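Local coordinates for protein quinone oxidoreductase (PDB 3TQH) that binds NADPH and probably uses it to reduce quinones, as expected of a zeta-crystallin-like member of the medium-chain dehydrogenase/reductase superfamily, at residues A[145-159]-A[169-183]. Residues are numbered along the deposited sequence; the frame is centred on the assembly and turned at random.
Sequences LNQAEVKQGDVVLIH and AIQLAKQKGTTVITT. With NDP (NADPH dihydro-nicotinamide-adenine-dinucleotide phosphate), chain B.
V156, in register with V180, is bonded to the residues on either side of it in the way that defines a parallel ladder: its N-H goes to T179 O (2.8 Å) and its carbonyl takes the N-H of I181. The pattern continues from D154 O, which accepts from T179 N, to I158 N, which donates to I181 O. CA-H groups of V155, V180 and L157 add softer contacts to carbonyls already engaged. At the C-terminal end the acceptor I158 O is gripped chiefly by a hydroxyl: with OG1 of T182 anti to its own backbone N (chi1 -174°), the hydroxyl is turned across to the neighbouring strand and donates to I158 O at 2.6 Å, while T183 N gives only a weak bond. One residue on, T183 OG1 lies at the edge of the H159 ring, 3.0 Å from ND1, and also bonds A160 N; the other ring nitrogen is satisfied by S231, so both ring nitrogens of H159 have partners. At the opposite end the turn from K151 to D154 sends G153 N to G177 O, and K151 N approaches D154 OD2 well out of the plane of the carboxylate. A173 O, in the last turn of the helix, accepts both T178 N and T178 OG1, which come to it on the same side of its carbonyl. CD1 of I158 rests on helix 164-175 at A169 (3.7 Å to CB) and I170; from helix 135-147, CD1 of L145 meets CB of L172 on the same helix. Strand 155-158, helix 164-175 and strand 179-184 make a beta-alpha-beta crossover of the Rossmann fold; strand 216-221 flanks strand 155-158, strand 199-202 flanks strand 179-184, helix 272-283 packs against L172, and T183 borders the NADPH adenine.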
ATOM      1  N   LEU A 145       6.591  -8.581   6.754  1.00 12.19           N
ATOM      2  CA  LEU A 145       6.992  -9.100   8.059  1.00 12.99           C
ATOM      3  C   LEU A 145       7.018 -10.629   8.074  1.00 14.09           C
ATOM      4  O   LEU A 145       7.921 -11.216   8.674  1.00 14.69           O
ATOM      5  CB  LEU A 145       6.091  -8.543   9.175  1.00 13.22           C
ATOM      6  CG  LEU A 145       6.317  -7.056   9.488  1.00 12.87           C
ATOM      7  CD1 LEU A 145       5.262  -6.504  10.441  1.00 12.77           C
ATOM      8  CD2 LEU A 145       7.728  -6.817  10.068  1.00 13.27           C
ATOM      9  N   ASN A 146       6.041 -11.260   7.410  1.00 14.63           N
ATOM     10  CA  ASN A 146       5.989 -12.729   7.283  1.00 15.93           C
ATOM     11  C   ASN A 146       7.127 -13.289   6.428  1.00 15.98           C
ATOM     12  O   ASN A 146       7.712 -14.307   6.767  1.00 16.71           O
ATOM     13  CB  ASN A 146       4.661 -13.199   6.677  1.00 16.73           C
ATOM     14  CG  ASN A 146       3.479 -13.091   7.641  1.00 17.84           C
ATOM     15  OD1 ASN A 146       3.630 -12.786   8.829  1.00 18.73           O
ATOM     16  ND2 ASN A 146       2.286 -13.348   7.118  1.00 18.24           N
ATOM     17  N   GLN A 147       7.428 -12.640   5.310  1.00 15.40           N
ATOM     18  CA  GLN A 147       8.571 -13.050   4.483  1.00 15.92           C
ATOM     19  C   GLN A 147       9.885 -13.020   5.293  1.00 16.32           C
ATOM     20  O   GLN A 147      10.739 -13.899   5.141  1.00 17.13           O
ATOM     21  CB  GLN A 147       8.677 -12.162   3.238  1.00 15.03           C
ATOM     22  CG  GLN A 147       9.824 -12.513   2.297  1.00 15.47           C
ATOM     23  CD  GLN A 147       9.644 -13.862   1.618  1.00 17.03           C
ATOM     24  OE1 GLN A 147      10.217 -14.874   2.043  1.00 18.01           O
ATOM     25  NE2 GLN A 147       8.842 -13.883   0.559  1.00 16.83           N
ATOM     26  N   ALA A 148      10.022 -12.019   6.164  1.00 15.98           N
ATOM     27  CA  ALA A 148      11.178 -11.902   7.065  1.00 16.76           C
ATOM     28  C   ALA A 148      11.135 -12.858   8.266  1.00 18.64           C
ATOM     29  O   ALA A 148      12.095 -12.911   9.036  1.00 19.51           O
ATOM     30  CB  ALA A 148      11.313 -10.470   7.561  1.00 15.53           C
ATOM     31  N   GLU A 149      10.036 -13.596   8.433  1.00 19.86           N
ATOM     32  CA  GLU A 149       9.882 -14.537   9.544  1.00 22.11           C
ATOM     33  C   GLU A 149      10.242 -13.902  10.892  1.00 22.07           C
ATOM     34  O   GLU A 149      10.989 -14.462  11.693  1.00 23.44           O
ATOM     35  CB  GLU A 149      10.711 -15.800   9.298  1.00 24.06           C
ATOM     36  CG  GLU A 149      10.313 -16.574   8.045  1.00 26.13           C
ATOM     37  CD  GLU A 149      10.943 -17.956   7.995  1.00 31.04           C
ATOM     38  OE1 GLU A 149      11.906 -18.210   8.758  1.00 33.87           O
ATOM     39  OE2 GLU A 149      10.470 -18.800   7.199  1.00 33.96           O
ATOM     40  N   VAL A 150       9.688 -12.724  11.127  1.00 20.96           N
ATOM     41  CA  VAL A 150       9.887 -12.000  12.370  1.00 21.18           C
ATOM     42  C   VAL A 150       9.272 -12.734  13.576  1.00 22.64           C
ATOM     43  O   VAL A 150       8.101 -13.112  13.549  1.00 23.06           O
ATOM     44  CB  VAL A 150       9.290 -10.582  12.229  1.00 19.80           C
ATOM     45  CG1 VAL A 150       8.953  -9.994  13.581  1.00 21.14           C
ATOM     46  CG2 VAL A 150      10.254  -9.694  11.458  1.00 18.52           C
ATOM     47  N   LYS A 151      10.082 -12.946  14.616  1.00 23.62           N
ATOM     48  CA  LYS A 151       9.634 -13.556  15.879  1.00 25.30           C
ATOM     49  C   LYS A 151       9.909 -12.597  17.035  1.00 24.79           C
ATOM     50  O   LYS A 151      10.641 -11.626  16.867  1.00 23.97           O
ATOM     51  CB  LYS A 151      10.394 -14.862  16.147  1.00 27.43           C
ATOM     52  CG  LYS A 151      10.089 -16.014  15.201  1.00 29.36           C
ATOM     53  CD  LYS A 151      11.005 -17.205  15.515  1.00 33.31           C
ATOM     54  CE  LYS A 151      10.561 -18.503  14.818  1.00 35.60           C
ATOM     55  NZ  LYS A 151      11.149 -19.741  15.455  1.00 37.67           N
ATOM     56  N   GLN A 152       9.352 -12.883  18.210  1.00 25.44           N
ATOM     57  CA  GLN A 152       9.661 -12.099  19.408  1.00 25.67           C
ATOM     58  C   GLN A 152      11.156 -12.171  19.728  1.00 25.88           C
ATOM     59  O   GLN A 152      11.759 -13.239  19.660  1.00 26.75           O
ATOM     60  CB  GLN A 152       8.843 -12.570  20.622  1.00 27.75           C
ATOM     61  CG  GLN A 152       9.279 -11.919  21.949  1.00 28.93           C
ATOM     62  CD  GLN A 152       8.283 -12.092  23.086  1.00 30.61           C
ATOM     63  OE1 GLN A 152       7.078 -12.172  22.870  1.00 30.43           O
ATOM     64  NE2 GLN A 152       8.792 -12.126  24.312  1.00 32.10           N
ATOM     65  N   GLY A 153      11.735 -11.028  20.086  1.00 25.06           N
ATOM     66  CA  GLY A 153      13.170 -10.921  20.360  1.00 25.65           C
ATOM     67  C   GLY A 153      13.969 -10.324  19.209  1.00 23.63           C
ATOM     68  O   GLY A 153      15.011  -9.715  19.431  1.00 24.04           O
ATOM     69  N   ASP A 154      13.480 -10.496  17.982  1.00 21.77           N
ATOM     70  CA  ASP A 154      14.184 -10.043  16.783  1.00 20.16           C
ATOM     71  C   ASP A 154      14.258  -8.523  16.712  1.00 18.66           C
ATOM     72  O   ASP A 154      13.338  -7.821  17.145  1.00 18.27           O
ATOM     73  CB  ASP A 154      13.495 -10.566  15.506  1.00 19.04           C
ATOM     74  CG  ASP A 154      13.683 -12.078  15.290  1.00 21.16           C
ATOM     75  OD1 ASP A 154      14.389 -12.743  16.084  1.00 22.90           O
ATOM     76  OD2 ASP A 154      13.117 -12.599  14.302  1.00 22.08           O
ATOM     77  N   VAL A 155      15.360  -8.023  16.163  1.00 17.87           N
ATOM     78  CA  VAL A 155      15.492  -6.604  15.874  1.00 16.44           C
ATOM     79  C   VAL A 155      15.106  -6.392  14.424  1.00 14.70           C
ATOM     80  O   VAL A 155      15.593  -7.099  13.539  1.00 14.55           O
ATOM     81  CB  VAL A 155      16.919  -6.108  16.095  1.00 17.22           C
ATOM     82  CG1 VAL A 155      17.001  -4.606  15.826  1.00 15.47           C
ATOM     83  CG2 VAL A 155      17.381  -6.450  17.514  1.00 19.12           C
ATOM     84  N   VAL A 156      14.240  -5.414  14.186  1.00 13.47           N
ATOM     85  CA  VAL A 156      13.728  -5.151  12.852  1.00 12.21           C
ATOM     86  C   VAL A 156      13.876  -3.675  12.493  1.00 11.51           C
ATOM     87  O   VAL A 156      13.436  -2.802  13.236  1.00 11.77           O
ATOM     88  CB  VAL A 156      12.249  -5.569  12.735  1.00 11.92           C
ATOM     89  CG1 VAL A 156      11.723  -5.273  11.349  1.00 11.17           C
ATOM     90  CG2 VAL A 156      12.091  -7.056  13.049  1.00 12.81           C
ATOM     91  N   LEU A 157      14.512  -3.421  11.354  1.00 10.79           N
ATOM     92  CA  LEU A 157      14.673  -2.088  10.806  1.00 10.26           C
ATOM     93  C   LEU A 157      13.645  -1.905   9.691  1.00  9.30           C
ATOM     94  O   LEU A 157      13.695  -2.619   8.696  1.00  9.09           O
ATOM     95  CB  LEU A 157      16.092  -1.900  10.248  1.00 10.46           C
ATOM     96  CG  LEU A 157      16.342  -0.614   9.453  1.00 10.26           C
ATOM     97  CD1 LEU A 157      16.122   0.611  10.335  1.00  9.51           C
ATOM     98  CD2 LEU A 157      17.745  -0.603   8.816  1.00 10.52           C
ATOM     99  N   ILE A 158      12.724  -0.957   9.871  1.00  8.83           N
ATOM    100  CA  ILE A 158      11.708  -0.625   8.878  1.00  8.20           C
ATOM    101  C   ILE A 158      11.999   0.772   8.334  1.00  8.40           C
ATOM    102  O   ILE A 158      11.817   1.766   9.031  1.00  8.61           O
ATOM    103  CB  ILE A 158      10.283  -0.644   9.500  1.00  8.28           C
ATOM    104  CG1 ILE A 158       9.996  -2.007  10.151  1.00  8.88           C
ATOM    105  CG2 ILE A 158       9.230  -0.319   8.461  1.00  7.30           C
ATOM    106  CD1 ILE A 158       8.593  -2.167  10.687  1.00  7.90           C
ATOM    107  N   HIS A 159      12.477   0.846   7.096  1.00  8.40           N
ATOM    108  CA  HIS A 159      12.703   2.131   6.448  1.00  8.71           C
ATOM    109  C   HIS A 159      11.372   2.798   6.120  1.00  8.51           C
ATOM    110  O   HIS A 159      10.374   2.122   5.877  1.00  7.98           O
ATOM    111  CB  HIS A 159      13.507   1.968   5.155  1.00  8.91           C
ATOM    112  CG  HIS A 159      14.968   1.744   5.373  1.00  9.67           C
ATOM    113  ND1 HIS A 159      15.813   2.738   5.816  1.00 11.09           N
ATOM    114  CD2 HIS A 159      15.741   0.648   5.185  1.00  9.96           C
ATOM    115  CE1 HIS A 159      17.041   2.261   5.905  1.00 11.49           C
ATOM    116  NE2 HIS A 159      17.024   0.996   5.528  1.00 11.84           N
ATOM    117  N   ALA A 169       3.364  -1.447   9.416  1.00  9.84           N
ATOM    118  CA  ALA A 169       4.419  -2.432   9.659  1.00  9.90           C
ATOM    119  C   ALA A 169       5.018  -2.267  11.047  1.00 10.48           C
ATOM    120  O   ALA A 169       5.212  -3.242  11.768  1.00 11.39           O
ATOM    121  CB  ALA A 169       5.513  -2.318   8.595  1.00  9.03           C
ATOM    122  N   ILE A 170       5.301  -1.025  11.420  1.00 10.79           N
ATOM    123  CA  ILE A 170       5.787  -0.723  12.764  1.00 11.61           C
ATOM    124  C   ILE A 170       4.846  -1.245  13.844  1.00 12.23           C
ATOM    125  O   ILE A 170       5.288  -1.846  14.821  1.00 13.30           O
ATOM    126  CB  ILE A 170       5.971   0.792  12.976  1.00 12.08           C
ATOM    127  CG1 ILE A 170       7.186   1.285  12.181  1.00 11.57           C
ATOM    128  CG2 ILE A 170       6.116   1.105  14.481  1.00 12.20           C
ATOM    129  CD1 ILE A 170       7.354   2.790  12.193  1.00 12.32           C
ATOM    130  N   GLN A 171       3.554  -1.011  13.672  1.00 12.15           N
ATOM    131  CA  GLN A 171       2.579  -1.445  14.672  1.00 13.28           C
ATOM    132  C   GLN A 171       2.496  -2.962  14.696  1.00 13.73           C
ATOM    133  O   GLN A 171       2.484  -3.567  15.766  1.00 14.82           O
ATOM    134  CB  GLN A 171       1.207  -0.870  14.379  1.00 13.18           C
ATOM    135  CG  GLN A 171       1.136   0.613  14.502  1.00 12.57           C
ATOM    136  CD  GLN A 171      -0.201   1.136  14.053  1.00 11.72           C
ATOM    137  OE1 GLN A 171      -1.164   1.094  14.810  1.00 12.60           O
ATOM    138  NE2 GLN A 171      -0.275   1.625  12.814  1.00  9.90           N
ATOM    139  N   LEU A 172       2.441  -3.564  13.511  1.00 13.01           N
ATOM    140  CA  LEU A 172       2.399  -5.015  13.394  1.00 13.46           C
ATOM    141  C   LEU A 172       3.662  -5.670  13.947  1.00 14.09           C
ATOM    142  O   LEU A 172       3.575  -6.701  14.613  1.00 15.36           O
ATOM    143  CB  LEU A 172       2.149  -5.441  11.945  1.00 12.55           C
ATOM    144  CG  LEU A 172       0.722  -5.167  11.441  1.00 12.27           C
ATOM    145  CD1 LEU A 172       0.615  -5.383   9.927  1.00 10.61           C
ATOM    146  CD2 LEU A 172      -0.304  -6.015  12.190  1.00 11.66           C
ATOM    147  N   ALA A 173       4.822  -5.065  13.703  1.00 13.74           N
ATOM    148  CA  ALA A 173       6.094  -5.587  14.225  1.00 14.44           C
ATOM    149  C   ALA A 173       6.167  -5.508  15.751  1.00 16.24           C
ATOM    150  O   ALA A 173       6.708  -6.404  16.390  1.00 17.36           O
ATOM    151  CB  ALA A 173       7.265  -4.840  13.613  1.00 13.46           C
ATOM    152  N   LYS A 174       5.629  -4.431  16.320  1.00 17.02           N
ATOM    153  CA  LYS A 174       5.564  -4.257  17.767  1.00 19.04           C
ATOM    154  C   LYS A 174       4.668  -5.323  18.390  1.00 20.64           C
ATOM    155  O   LYS A 174       5.013  -5.908  19.426  1.00 22.15           O
ATOM    156  CB  LYS A 174       5.043  -2.856  18.109  1.00 19.41           C
ATOM    157  CG  LYS A 174       4.911  -2.551  19.606  1.00 22.22           C
ATOM    158  CD  LYS A 174       6.255  -2.251  20.250  1.00 24.11           C
ATOM    159  CE  LYS A 174       6.096  -2.007  21.749  1.00 27.41           C
ATOM    160  NZ  LYS A 174       7.410  -1.852  22.445  1.00 29.35           N
ATOM    161  N   GLN A 175       3.532  -5.584  17.749  1.00 20.56           N
ATOM    162  CA  GLN A 175       2.602  -6.624  18.208  1.00 22.22           C
ATOM    163  C   GLN A 175       3.194  -8.038  18.117  1.00 22.57           C
ATOM    164  O   GLN A 175       2.755  -8.929  18.836  1.00 24.07           O
ATOM    165  CB  GLN A 175       1.281  -6.556  17.432  1.00 21.94           C
ATOM    166  CG  GLN A 175       0.432  -5.326  17.742  1.00 23.34           C
ATOM    167  CD  GLN A 175      -0.741  -5.158  16.778  1.00 24.51           C
ATOM    168  OE1 GLN A 175      -1.335  -6.143  16.323  1.00 25.76           O
ATOM    169  NE2 GLN A 175      -1.080  -3.907  16.467  1.00 23.73           N
ATOM    170  N   LYS A 176       4.179  -8.239  17.241  1.00 21.39           N
ATOM    171  CA  LYS A 176       4.890  -9.521  17.157  1.00 22.27           C
ATOM    172  C   LYS A 176       5.929  -9.675  18.270  1.00 23.00           C
ATOM    173  O   LYS A 176       6.456 -10.768  18.474  1.00 24.31           O
ATOM    174  CB  LYS A 176       5.586  -9.681  15.804  1.00 21.20           C
ATOM    175  CG  LYS A 176       4.651  -9.801  14.612  1.00 22.28           C
ATOM    176  CD  LYS A 176       4.185 -11.235  14.378  1.00 26.48           C
ATOM    177  CE  LYS A 176       3.450 -11.364  13.018  1.00 27.36           C
ATOM    178  NZ  LYS A 176       4.349 -11.108  11.841  1.00 25.69           N
ATOM    179  N   GLY A 177       6.233  -8.585  18.974  1.00 22.33           N
ATOM    180  CA  GLY A 177       7.185  -8.613  20.082  1.00 23.25           C
ATOM    181  C   GLY A 177       8.612  -8.306  19.663  1.00 22.02           C
ATOM    182  O   GLY A 177       9.552  -8.699  20.336  1.00 23.05           O
ATOM    183  N   THR A 178       8.775  -7.583  18.561  1.00 19.86           N
ATOM    184  CA  THR A 178      10.104  -7.278  18.040  1.00 19.13           C
ATOM    185  C   THR A 178      10.572  -5.888  18.454  1.00 18.76           C
ATOM    186  O   THR A 178       9.760  -5.006  18.734  1.00 18.79           O
ATOM    187  CB  THR A 178      10.140  -7.393  16.508  1.00 17.42           C
ATOM    188  OG1 THR A 178       9.371  -6.339  15.922  1.00 16.46           O
ATOM    189  CG2 THR A 178       9.586  -8.733  16.072  1.00 17.57           C
ATOM    190  N   THR A 179      11.890  -5.715  18.516  1.00 18.84           N
ATOM    191  CA  THR A 179      12.498  -4.399  18.687  1.00 18.48           C
ATOM    192  C   THR A 179      12.476  -3.709  17.327  1.00 16.37           C
ATOM    193  O   THR A 179      13.042  -4.233  16.370  1.00 15.53           O
ATOM    194  CB  THR A 179      13.950  -4.517  19.173  1.00 19.61           C
ATOM    195  OG1 THR A 179      13.984  -5.282  20.382  1.00 21.71           O
ATOM    196  CG2 THR A 179      14.555  -3.144  19.412  1.00 19.63           C
ATOM    197  N   VAL A 180      11.817  -2.553  17.246  1.00 15.54           N
ATOM    198  CA  VAL A 180      11.610  -1.865  15.976  1.00 13.87           C
ATOM    199  C   VAL A 180      12.477  -0.616  15.886  1.00 13.89           C
ATOM    200  O   VAL A 180      12.362   0.295  16.711  1.00 14.55           O
ATOM    201  CB  VAL A 180      10.124  -1.491  15.760  1.00 13.20           C
ATOM    202  CG1 VAL A 180       9.962  -0.539  14.571  1.00 11.74           C
ATOM    203  CG2 VAL A 180       9.297  -2.745  15.534  1.00 13.41           C
ATOM    204  N   ILE A 181      13.354  -0.609  14.884  1.00 13.13           N
ATOM    205  CA  ILE A 181      14.148   0.553  14.511  1.00 13.27           C
ATOM    206  C   ILE A 181      13.542   1.073  13.218  1.00 12.02           C
ATOM    207  O   ILE A 181      13.115   0.284  12.373  1.00 11.34           O
ATOM    208  CB  ILE A 181      15.634   0.182  14.243  1.00 13.80           C
ATOM    209  CG1 ILE A 181      16.215  -0.644  15.396  1.00 15.84           C
ATOM    210  CG2 ILE A 181      16.465   1.435  14.023  1.00 13.90           C
ATOM    211  CD1 ILE A 181      17.658  -1.125  15.164  1.00 16.96           C
ATOM    212  N   THR A 182      13.498   2.387  13.043  1.00 11.92           N
ATOM    213  CA  THR A 182      12.953   2.937  11.805  1.00 10.80           C
ATOM    214  C   THR A 182      13.647   4.218  11.398  1.00 11.10           C
ATOM    215  O   THR A 182      14.305   4.851  12.215  1.00 12.26           O
ATOM    216  CB  THR A 182      11.429   3.197  11.919  1.00 10.56           C
ATOM    217  OG1 THR A 182      10.918   3.598  10.640  1.00  9.53           O
ATOM    218  CG2 THR A 182      11.132   4.287  12.952  1.00 10.92           C
ATOM    219  N   THR A 183      13.482   4.593  10.132  1.00 10.53           N
ATOM    220  CA  THR A 183      14.022   5.848   9.613  1.00 11.35           C
ATOM    221  C   THR A 183      12.899   6.813   9.235  1.00 11.41           C
ATOM    222  O   THR A 183      11.952   6.434   8.549  1.00 10.68           O
ATOM    223  CB  THR A 183      14.946   5.617   8.395  1.00 11.33           C
ATOM    224  OG1 THR A 183      14.292   4.773   7.442  1.00  9.92           O
ATOM    225  CG2 THR A 183      16.252   4.962   8.829  1.00 11.52           C
TER
HETATM  226  PA  NDP B 500       4.698   6.296   1.024  1.00  9.67           P
HETATM  227  O1A NDP B 500       4.656   7.338  -0.020  1.00  9.38           O
HETATM  228  O2A NDP B 500       3.452   6.269   1.813  1.00  9.30           O
HETATM  229  O5B NDP B 500       5.935   6.554   2.016  1.00 10.56           O
HETATM  230  C5B NDP B 500       6.236   7.880   2.408  1.00 11.36           C
HETATM  231  C4B NDP B 500       7.230   7.865   3.558  1.00 10.76           C
HETATM  232  O4B NDP B 500       8.524   7.607   3.054  1.00 10.87           O
HETATM  233  C3B NDP B 500       7.327   9.182   4.318  1.00 11.55           C
HETATM  234  O3B NDP B 500       6.727   9.043   5.587  1.00 10.96           O
HETATM  235  C2B NDP B 500       8.820   9.479   4.420  1.00 11.52           C
HETATM  236  O2B NDP B 500       9.236   9.759   5.738  1.00 11.55           O
HETATM  237  C1B NDP B 500       9.461   8.193   3.926  1.00 10.36           C
HETATM  238  N9A NDP B 500      10.733   8.376   3.209  1.00 10.61           N
HETATM  239  C8A NDP B 500      10.926   9.038   2.022  1.00 12.21           C
HETATM  240  N7A NDP B 500      12.230   8.953   1.690  1.00 12.42           N
HETATM  241  C5A NDP B 500      12.871   8.248   2.644  1.00 10.47           C
HETATM  242  C6A NDP B 500      14.202   7.882   2.787  1.00  9.73           C
HETATM  243  N6A NDP B 500      15.084   8.246   1.869  1.00 10.57           N
HETATM  244  N1A NDP B 500      14.594   7.150   3.885  1.00  8.93           N
HETATM  245  C2A NDP B 500      13.652   6.781   4.834  1.00  8.24           C
HETATM  246  N3A NDP B 500      12.323   7.139   4.690  1.00  8.14           N
HETATM  247  C4A NDP B 500      11.942   7.870   3.607  1.00  9.65           C
HETATM  248  O3  NDP B 500       5.013   4.856   0.373  1.00 10.58           O
HETATM  249  PN  NDP B 500       4.366   3.438   0.794  1.00 10.39           P
HETATM  250  O1N NDP B 500       2.970   3.384   0.311  1.00 11.69           O
HETATM  251  O2N NDP B 500       4.645   3.099   2.197  1.00 10.06           O
HETATM  252  O5D NDP B 500       5.241   2.467  -0.141  1.00 11.43           O
HETATM  253  C5D NDP B 500       6.655   2.465  -0.096  1.00 10.81           C
HETATM  254  C4D NDP B 500       7.208   1.780  -1.341  1.00 10.98           C
HETATM  255  O4D NDP B 500       6.772   0.435  -1.395  1.00 10.77           O
HETATM  256  C3D NDP B 500       6.731   2.465  -2.614  1.00 11.92           C
HETATM  257  O3D NDP B 500       7.816   2.617  -3.500  1.00 12.00           O
HETATM  258  C2D NDP B 500       5.676   1.531  -3.167  1.00 12.48           C
HETATM  259  O2D NDP B 500       5.568   1.601  -4.577  1.00 13.55           O
HETATM  260  C1D NDP B 500       6.158   0.172  -2.647  1.00 11.98           C
HETATM  261  N1N NDP B 500       5.102  -0.855  -2.491  1.00 11.57           N
HETATM  262  C2N NDP B 500       5.327  -2.089  -3.049  1.00 12.08           C
HETATM  263  C3N NDP B 500       4.375  -3.106  -3.009  1.00 12.08           C
HETATM  264  C7N NDP B 500       4.636  -4.450  -3.623  1.00 12.38           C
HETATM  265  O7N NDP B 500       3.623  -5.430  -3.560  1.00 13.05           O
HETATM  266  N7N NDP B 500       5.803  -4.688  -4.221  1.00 10.79           N
HETATM  267  C4N NDP B 500       3.064  -2.823  -2.330  1.00 12.70           C
HETATM  268  C5N NDP B 500       2.886  -1.463  -1.732  1.00 12.66           C
HETATM  269  C6N NDP B 500       3.927  -0.546  -1.843  1.00 12.52           C
HETATM  270  P2B NDP B 500       9.675  11.246   6.177  1.00 14.31           P
HETATM  271  O1X NDP B 500       9.774  11.283   7.681  1.00 14.81           O
HETATM  272  O2X NDP B 500       8.637  12.247   5.730  1.00 16.49           O
HETATM  273  O3X NDP B 500      11.010  11.624   5.594  1.00 14.93           O